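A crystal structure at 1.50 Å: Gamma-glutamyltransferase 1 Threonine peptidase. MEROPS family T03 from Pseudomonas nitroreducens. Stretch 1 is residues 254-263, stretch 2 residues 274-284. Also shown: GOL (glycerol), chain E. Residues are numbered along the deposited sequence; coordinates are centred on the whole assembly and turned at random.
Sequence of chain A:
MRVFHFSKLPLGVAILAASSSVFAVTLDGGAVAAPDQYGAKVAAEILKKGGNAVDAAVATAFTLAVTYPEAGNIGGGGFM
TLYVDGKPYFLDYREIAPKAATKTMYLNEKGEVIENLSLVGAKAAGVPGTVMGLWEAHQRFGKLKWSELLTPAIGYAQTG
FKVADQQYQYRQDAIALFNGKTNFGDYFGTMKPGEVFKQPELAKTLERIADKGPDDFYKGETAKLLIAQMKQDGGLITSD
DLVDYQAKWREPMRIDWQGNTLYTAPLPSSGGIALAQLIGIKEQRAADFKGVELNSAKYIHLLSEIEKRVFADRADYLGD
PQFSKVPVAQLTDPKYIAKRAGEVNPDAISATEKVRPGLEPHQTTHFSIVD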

ATOM      1  N   ARG A 254      15.053   3.344  -8.001  1.00 20.91           N
ATOM      2  CA  ARG A 254      15.775   4.560  -7.642  1.00 23.04           C
ATOM      3  C   ARG A 254      15.446   5.665  -8.631  1.00 22.91           C
ATOM      4  O   ARG A 254      15.601   5.489  -9.844  1.00 24.29           O
ATOM      5  CB  ARG A 254      17.282   4.303  -7.644  1.00 24.41           C
ATOM      6  CG  ARG A 254      18.106   5.567  -7.472  1.00 27.15           C
ATOM      7  CD  ARG A 254      19.606   5.344  -7.552  1.00 30.13           C
ATOM      8  NE  ARG A 254      20.278   6.630  -7.546  1.00 30.67           N
ATOM      9  CZ  ARG A 254      21.478   6.868  -7.022  1.00 35.13           C
ATOM     10  NH1 ARG A 254      22.169   5.895  -6.441  1.00 42.92           N
ATOM     11  NH2 ARG A 254      21.983   8.094  -7.077  1.00 38.45           N
ATOM     12  N   ILE A 255      15.061   6.823  -8.097  1.00 21.40           N
ATOM     13  CA  ILE A 255      14.677   7.999  -8.866  1.00 19.81           C
ATOM     14  C   ILE A 255      15.461   9.187  -8.310  1.00 22.77           C
ATOM     15  O   ILE A 255      15.378   9.492  -7.115  1.00 24.09           O
ATOM     16  CB  ILE A 255      13.157   8.239  -8.760  1.00 19.77           C
ATOM     17  CG1 ILE A 255      12.387   7.023  -9.283  1.00 24.71           C
ATOM     18  CG2 ILE A 255      12.750   9.549  -9.492  1.00 22.13           C
ATOM     19  CD1 ILE A 255      10.996   6.920  -8.710  1.00 23.26           C
ATOM     20  N   ASP A 256      16.208   9.866  -9.171  1.00 22.72           N
ATOM     21  CA  ASP A 256      17.003  11.011  -8.757  1.00 25.41           C
ATOM     22  C   ASP A 256      16.423  12.298  -9.323  1.00 22.65           C
ATOM     23  O   ASP A 256      16.107  12.370 -10.512  1.00 26.68           O
ATOM     24  CB  ASP A 256      18.432  10.835  -9.265  1.00 26.95           C
ATOM     25  CG  ASP A 256      19.204   9.790  -8.480  1.00 32.25           C
ATOM     26  OD1 ASP A 256      19.820  10.143  -7.458  1.00 45.62           O
ATOM     27  OD2 ASP A 256      19.172   8.615  -8.879  1.00 46.14           O
ATOM     28  N   TRP A 257      16.321  13.324  -8.482  1.00 22.87           N
ATOM     29  CA  TRP A 257      15.950  14.637  -8.996  1.00 23.48           C
ATOM     30  C   TRP A 257      16.408  15.686  -7.991  1.00 28.05           C
ATOM     31  O   TRP A 257      16.355  15.451  -6.780  1.00 27.07           O
ATOM     32  CB  TRP A 257      14.426  14.726  -9.217  1.00 28.27           C
ATOM     33  CG  TRP A 257      13.620  15.085  -8.023  1.00 26.52           C
ATOM     34  CD1 TRP A 257      13.017  16.288  -7.803  1.00 30.15           C
ATOM     35  CD2 TRP A 257      13.342  14.286  -6.868  1.00 24.22           C
ATOM     36  NE1 TRP A 257      12.375  16.278  -6.605  1.00 26.69           N
ATOM     37  CE2 TRP A 257      12.556  15.065  -6.003  1.00 26.38           C
ATOM     38  CE3 TRP A 257      13.662  12.980  -6.488  1.00 24.38           C
ATOM     39  CZ2 TRP A 257      12.101  14.594  -4.773  1.00 25.46           C
ATOM     40  CZ3 TRP A 257      13.222  12.517  -5.267  1.00 28.31           C
ATOM     41  CH2 TRP A 257      12.441  13.323  -4.421  1.00 26.65           C
ATOM     42  N   GLN A 258      16.895  16.814  -8.510  1.00 30.11           N
ATOM     43  CA  GLN A 258      17.266  17.971  -7.682  1.00 35.67           C
ATOM     44  C   GLN A 258      18.207  17.590  -6.535  1.00 30.65           C
ATOM     45  O   GLN A 258      18.163  18.184  -5.451  1.00 36.84           O
ATOM     46  CB  GLN A 258      16.027  18.705  -7.153  1.00 41.47           C
ATOM     47  CG  GLN A 258      15.146  19.323  -8.238  1.00 43.79           C
ATOM     48  CD  GLN A 258      15.850  20.428  -9.007  1.00 53.88           C
ATOM     49  N   GLY A 259      19.083  16.615  -6.763  1.00 30.88           N
ATOM     50  CA  GLY A 259      20.027  16.186  -5.754  1.00 30.65           C
ATOM     51  C   GLY A 259      19.484  15.209  -4.735  1.00 33.56           C
ATOM     52  O   GLY A 259      20.237  14.780  -3.853  1.00 30.12           O
ATOM     53  N   ASN A 260      18.207  14.864  -4.810  1.00 26.06           N
ATOM     54  CA  ASN A 260      17.591  13.884  -3.927  1.00 24.93           C
ATOM     55  C   ASN A 260      17.520  12.530  -4.614  1.00 25.78           C
ATOM     56  O   ASN A 260      17.466  12.442  -5.841  1.00 24.56           O
ATOM     57  CB  ASN A 260      16.169  14.303  -3.570  1.00 25.07           C
ATOM     58  CG  ASN A 260      16.083  15.707  -3.092  1.00 27.31           C
ATOM     59  OD1 ASN A 260      16.557  16.027  -2.001  1.00 29.56           O
ATOM     60  ND2 ASN A 260      15.528  16.584  -3.928  1.00 31.64           N
ATOM     61  N   THR A 261      17.519  11.473  -3.806  1.00 23.02           N
ATOM     62  CA  THR A 261      17.381  10.115  -4.308  1.00 23.32           C
ATOM     63  C   THR A 261      16.196   9.463  -3.611  1.00 23.19           C
ATOM     64  O   THR A 261      16.220   9.290  -2.387  1.00 23.38           O
ATOM     65  CB  THR A 261      18.648   9.294  -4.062  1.00 25.43           C
ATOM     66  OG1 THR A 261      19.748   9.949  -4.705  1.00 28.55           O
ATOM     67  CG2 THR A 261      18.464   7.884  -4.614  1.00 26.93           C
ATOM     68  N   LEU A 262      15.160   9.138  -4.384  1.00 21.29           N
ATOM     69  CA  LEU A 262      13.983   8.437  -3.894  1.00 18.53           C
ATOM     70  C   LEU A 262      14.142   6.943  -4.158  1.00 19.72           C
ATOM     71  O   LEU A 262      14.387   6.536  -5.294  1.00 22.51           O
ATOM     72  CB  LEU A 262      12.720   8.932  -4.610  1.00 20.07           C
ATOM     73  CG  LEU A 262      11.413   8.137  -4.498  1.00 21.90           C
ATOM     74  CD1 LEU A 262      10.932   7.984  -3.060  1.00 20.90           C
ATOM     75  CD2 LEU A 262      10.349   8.785  -5.400  1.00 21.72           C
ATOM     76  N   TYR A 263      13.970   6.135  -3.114  1.00 19.42           N
ATOM     77  CA  TYR A 263      13.923   4.691  -3.222  1.00 19.43           C
ATOM     78  C   TYR A 263      12.496   4.260  -2.956  1.00 16.89           C
ATOM     79  O   TYR A 263      11.885   4.671  -1.958  1.00 18.93           O
ATOM     80  CB  TYR A 263      14.827   4.060  -2.175  1.00 18.86           C
ATOM     81  CG  TYR A 263      16.272   4.333  -2.434  1.00 20.55           C
ATOM     82  CD1 TYR A 263      16.947   3.726  -3.492  1.00 20.72           C
ATOM     83  CD2 TYR A 263      16.979   5.221  -1.637  1.00 21.89           C
ATOM     84  CE1 TYR A 263      18.283   3.976  -3.725  1.00 22.32           C
ATOM     85  CE2 TYR A 263      18.313   5.492  -1.870  1.00 23.74           C
ATOM     86  CZ  TYR A 263      18.964   4.873  -2.913  1.00 23.83           C
ATOM     87  OH  TYR A 263      20.301   5.134  -3.139  1.00 26.73           O
ATOM     88  N   ALA A 274       5.602   4.395 -11.993  1.00 16.69           N
ATOM     89  CA  ALA A 274       4.727   5.562 -12.004  1.00 16.60           C
ATOM     90  C   ALA A 274       5.430   6.790 -11.443  1.00 19.35           C
ATOM     91  O   ALA A 274       5.385   7.862 -12.052  1.00 19.36           O
ATOM     92  CB  ALA A 274       3.442   5.283 -11.234  1.00 18.81           C
ATOM     93  N   LEU A 275       6.064   6.668 -10.269  1.00 17.48           N
ATOM     94  CA  LEU A 275       6.739   7.829  -9.688  1.00 16.99           C
ATOM     95  C   LEU A 275       7.900   8.302 -10.553  1.00 16.89           C
ATOM     96  O   LEU A 275       8.126   9.509 -10.676  1.00 19.34           O
ATOM     97  CB  LEU A 275       7.197   7.539  -8.255  1.00 17.33           C
ATOM     98  CG  LEU A 275       6.038   7.549  -7.255  1.00 16.95           C
ATOM     99  CD1 LEU A 275       6.403   6.842  -5.977  1.00 18.09           C
ATOM    100  CD2 LEU A 275       5.626   8.978  -6.962  1.00 20.54           C
ATOM    101  N   ALA A 276       8.654   7.374 -11.159  1.00 16.67           N
ATOM    102  CA  ALA A 276       9.737   7.800 -12.045  1.00 18.88           C
ATOM    103  C   ALA A 276       9.179   8.640 -13.188  1.00 19.92           C
ATOM    104  O   ALA A 276       9.740   9.689 -13.539  1.00 21.72           O
ATOM    105  CB  ALA A 276      10.473   6.570 -12.579  1.00 20.00           C
ATOM    106  N   GLN A 277       8.010   8.237 -13.711  1.00 18.89           N
ATOM    107  CA  GLN A 277       7.384   8.979 -14.800  1.00 19.17           C
ATOM    108  C   GLN A 277       6.760  10.280 -14.310  1.00 20.34           C
ATOM    109  O   GLN A 277       6.888  11.320 -14.973  1.00 20.38           O
ATOM    110  CB  GLN A 277       6.338   8.108 -15.489  1.00 19.22           C
ATOM    111  CG  GLN A 277       6.961   6.936 -16.248  1.00 18.57           C
ATOM    112  CD  GLN A 277       5.935   6.118 -16.997  1.00 19.09           C
ATOM    113  OE1 GLN A 277       4.736   6.278 -16.814  1.00 23.07           O
ATOM    114  NE2 GLN A 277       6.405   5.212 -17.847  1.00 21.30           N
ATOM    115  N   LEU A 278       6.055  10.236 -13.173  1.00 18.68           N
ATOM    116  CA  LEU A 278       5.402  11.442 -12.658  1.00 16.96           C
ATOM    117  C   LEU A 278       6.432  12.517 -12.339  1.00 18.42           C
ATOM    118  O   LEU A 278       6.289  13.684 -12.745  1.00 18.75           O
ATOM    119  CB  LEU A 278       4.589  11.111 -11.411  1.00 16.83           C
ATOM    120  CG  LEU A 278       3.320  10.294 -11.653  1.00 18.05           C
ATOM    121  CD1 LEU A 278       2.936   9.601 -10.346  1.00 17.85           C
ATOM    122  CD2 LEU A 278       2.154  11.093 -12.199  1.00 18.81           C
ATOM    123  N   ILE A 279       7.484  12.143 -11.605  1.00 18.58           N
ATOM    124  CA  ILE A 279       8.521  13.102 -11.235  1.00 18.63           C
ATOM    125  C   ILE A 279       9.287  13.563 -12.465  1.00 20.94           C
ATOM    126  O   ILE A 279       9.535  14.761 -12.658  1.00 22.37           O
ATOM    127  CB  ILE A 279       9.452  12.496 -10.168  1.00 19.75           C
ATOM    128  CG1 ILE A 279       8.674  12.276  -8.870  1.00 19.44           C
ATOM    129  CG2 ILE A 279      10.684  13.352  -9.964  1.00 21.73           C
ATOM    130  CD1 ILE A 279       9.398  11.406  -7.868  1.00 22.25           C
ATOM    131  N   GLY A 280       9.643  12.622 -13.335  1.00 20.92           N
ATOM    132  CA  GLY A 280      10.434  12.977 -14.493  1.00 21.03           C
ATOM    133  C   GLY A 280       9.688  13.892 -15.437  1.00 23.44           C
ATOM    134  O   GLY A 280      10.259  14.836 -15.990  1.00 23.17           O
ATOM    135  N   ILE A 281       8.407  13.615 -15.647  1.00 22.06           N
ATOM    136  CA  ILE A 281       7.620  14.442 -16.547  1.00 21.73           C
ATOM    137  C   ILE A 281       7.386  15.806 -15.925  1.00 24.84           C
ATOM    138  O   ILE A 281       7.460  16.834 -16.607  1.00 23.70           O
ATOM    139  CB  ILE A 281       6.303  13.741 -16.906  1.00 20.79           C
ATOM    140  CG1 ILE A 281       6.602  12.536 -17.811  1.00 23.52           C
ATOM    141  CG2 ILE A 281       5.353  14.716 -17.591  1.00 24.87           C
ATOM    142  CD1 ILE A 281       5.419  11.643 -18.051  1.00 23.93           C
ATOM    143  N   LYS A 282       7.084  15.848 -14.626  1.00 22.32           N
ATOM    144  CA  LYS A 282       6.873  17.152 -14.002  1.00 21.13           C
ATOM    145  C   LYS A 282       8.121  18.017 -14.109  1.00 21.98           C
ATOM    146  O   LYS A 282       8.031  19.230 -14.353  1.00 24.78           O
ATOM    147  CB  LYS A 282       6.445  17.018 -12.539  1.00 22.32           C
ATOM    148  CG  LYS A 282       6.300  18.368 -11.857  1.00 21.87           C
ATOM    149  CD  LYS A 282       5.667  18.231 -10.493  1.00 22.74           C
ATOM    150  CE  LYS A 282       5.151  19.580 -10.008  1.00 27.10           C
ATOM    151  NZ  LYS A 282       6.264  20.564  -9.929  1.00 36.23           N
ATOM    152  N   GLU A 283       9.303  17.416 -13.923  1.00 22.72           N
ATOM    153  CA  GLU A 283      10.543  18.173 -14.072  1.00 22.67           C
ATOM    154  C   GLU A 283      10.711  18.677 -15.502  1.00 24.28           C
ATOM    155  O   GLU A 283      11.129  19.820 -15.722  1.00 29.34           O
ATOM    156  CB  GLU A 283      11.745  17.330 -13.650  1.00 27.76           C
ATOM    157  CG  GLU A 283      11.768  16.960 -12.162  1.00 30.89           C
ATOM    158  CD  GLU A 283      12.275  18.066 -11.246  1.00 49.50           C
ATOM    159  OE1 GLU A 283      13.509  18.252 -11.146  1.00 47.95           O
ATOM    160  OE2 GLU A 283      11.437  18.725 -10.594  1.00 49.92           O
ATOM    161  N   GLN A 284      10.401  17.828 -16.490  1.00 25.83           N
ATOM    162  CA  GLN A 284      10.504  18.242 -17.884  1.00 27.91           C
ATOM    163  C   GLN A 284       9.597  19.424 -18.182  1.00 28.29           C
ATOM    164  O   GLN A 284       9.930  20.265 -19.022  1.00 30.50           O
ATOM    165  CB  GLN A 284      10.120  17.064 -18.779  1.00 31.02           C
ATOM    166  CG  GLN A 284      11.220  16.058 -18.992  1.00 30.87           C
ATOM    167  CD  GLN A 284      12.515  16.689 -19.444  1.00 45.24           C
ATOM    168  OE1 GLN A 284      12.568  17.328 -20.495  1.00 42.46           O
ATOM    169  NE2 GLN A 284      13.559  16.546 -18.635  1.00 46.69           N
TER
HETATM  170  C1  GOL E 702       8.793  15.737  -6.739  1.00 27.37           C
HETATM  171  O1  GOL E 702       7.665  15.149  -7.285  1.00 28.37           O
HETATM  172  C2  GOL E 702       8.908  17.148  -7.354  1.00 27.59           C
HETATM  173  O2  GOL E 702       9.906  17.897  -6.713  1.00 31.22           O
HETATM  174  C3  GOL E 702       9.225  16.965  -8.854  1.00 33.22           C
HETATM  175  O3  GOL E 702       9.375  18.272  -9.414  1.00 34.87           O

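A β-hairpin lies against a helix. Strands 254-257 and 260-263 are joined by a type I' turn from Trp257 to Asn260, and helix 274-284 runs nearly parallel to the first strand, 10° between their directions and 8.8 Å apart at closest approach. No hydrogen bond links the two stretches among the modelled atoms; they meet through side chains, burying 338 Å² in all.

Arg254 takes no part in the contact. Its NE forms a salt bridge with Asp256 OD2 (2.6 Å), and Asp256, whose CA-to-CB bond points away from the helix, also accepts a hydrogen bond from Thr261 OG1 to OD1 (2.8 Å). Ile255 points toward the helix where the backbones come close, its CA 5.9 Å from that of Ala276. Ile255 CD1 comes within 3.4 Å of Ala276 N, on the helix backbone, while Ile255 CG1 lies 3.8 Å from Ala276 CB.

Trp257, the next residue facing the helix, lays one ring face on Ile279: CG2 of Ile279 is 4.2 Å from the five-membered ring centroid of Trp257, a CH-pi contact. Glu283 OE1 sits at the ring edge, 3.9 Å from Trp257 CD1. A glycerol, probably from the crystallisation liquor, bridges the stretches: Trp257 NE1 donates to its O2 (3.0 Å), and its O3 donates to Glu283 OE2 over a very short 2.4 Å.

At the turn, Gln258 CG approaches Glu283 OE1 (3.5 Å). Gly259 has a phi of 82° and psi of -2°, at which a CB would jam against the preceding carbonyl. Asn260 N bonds back to Trp257 O (2.8 Å), closing the turn. Leu262, paired with Ile255 through two backbone hydrogen bonds, extends the apolar patch, its CD2 3.7 Å from Ile279 CD1.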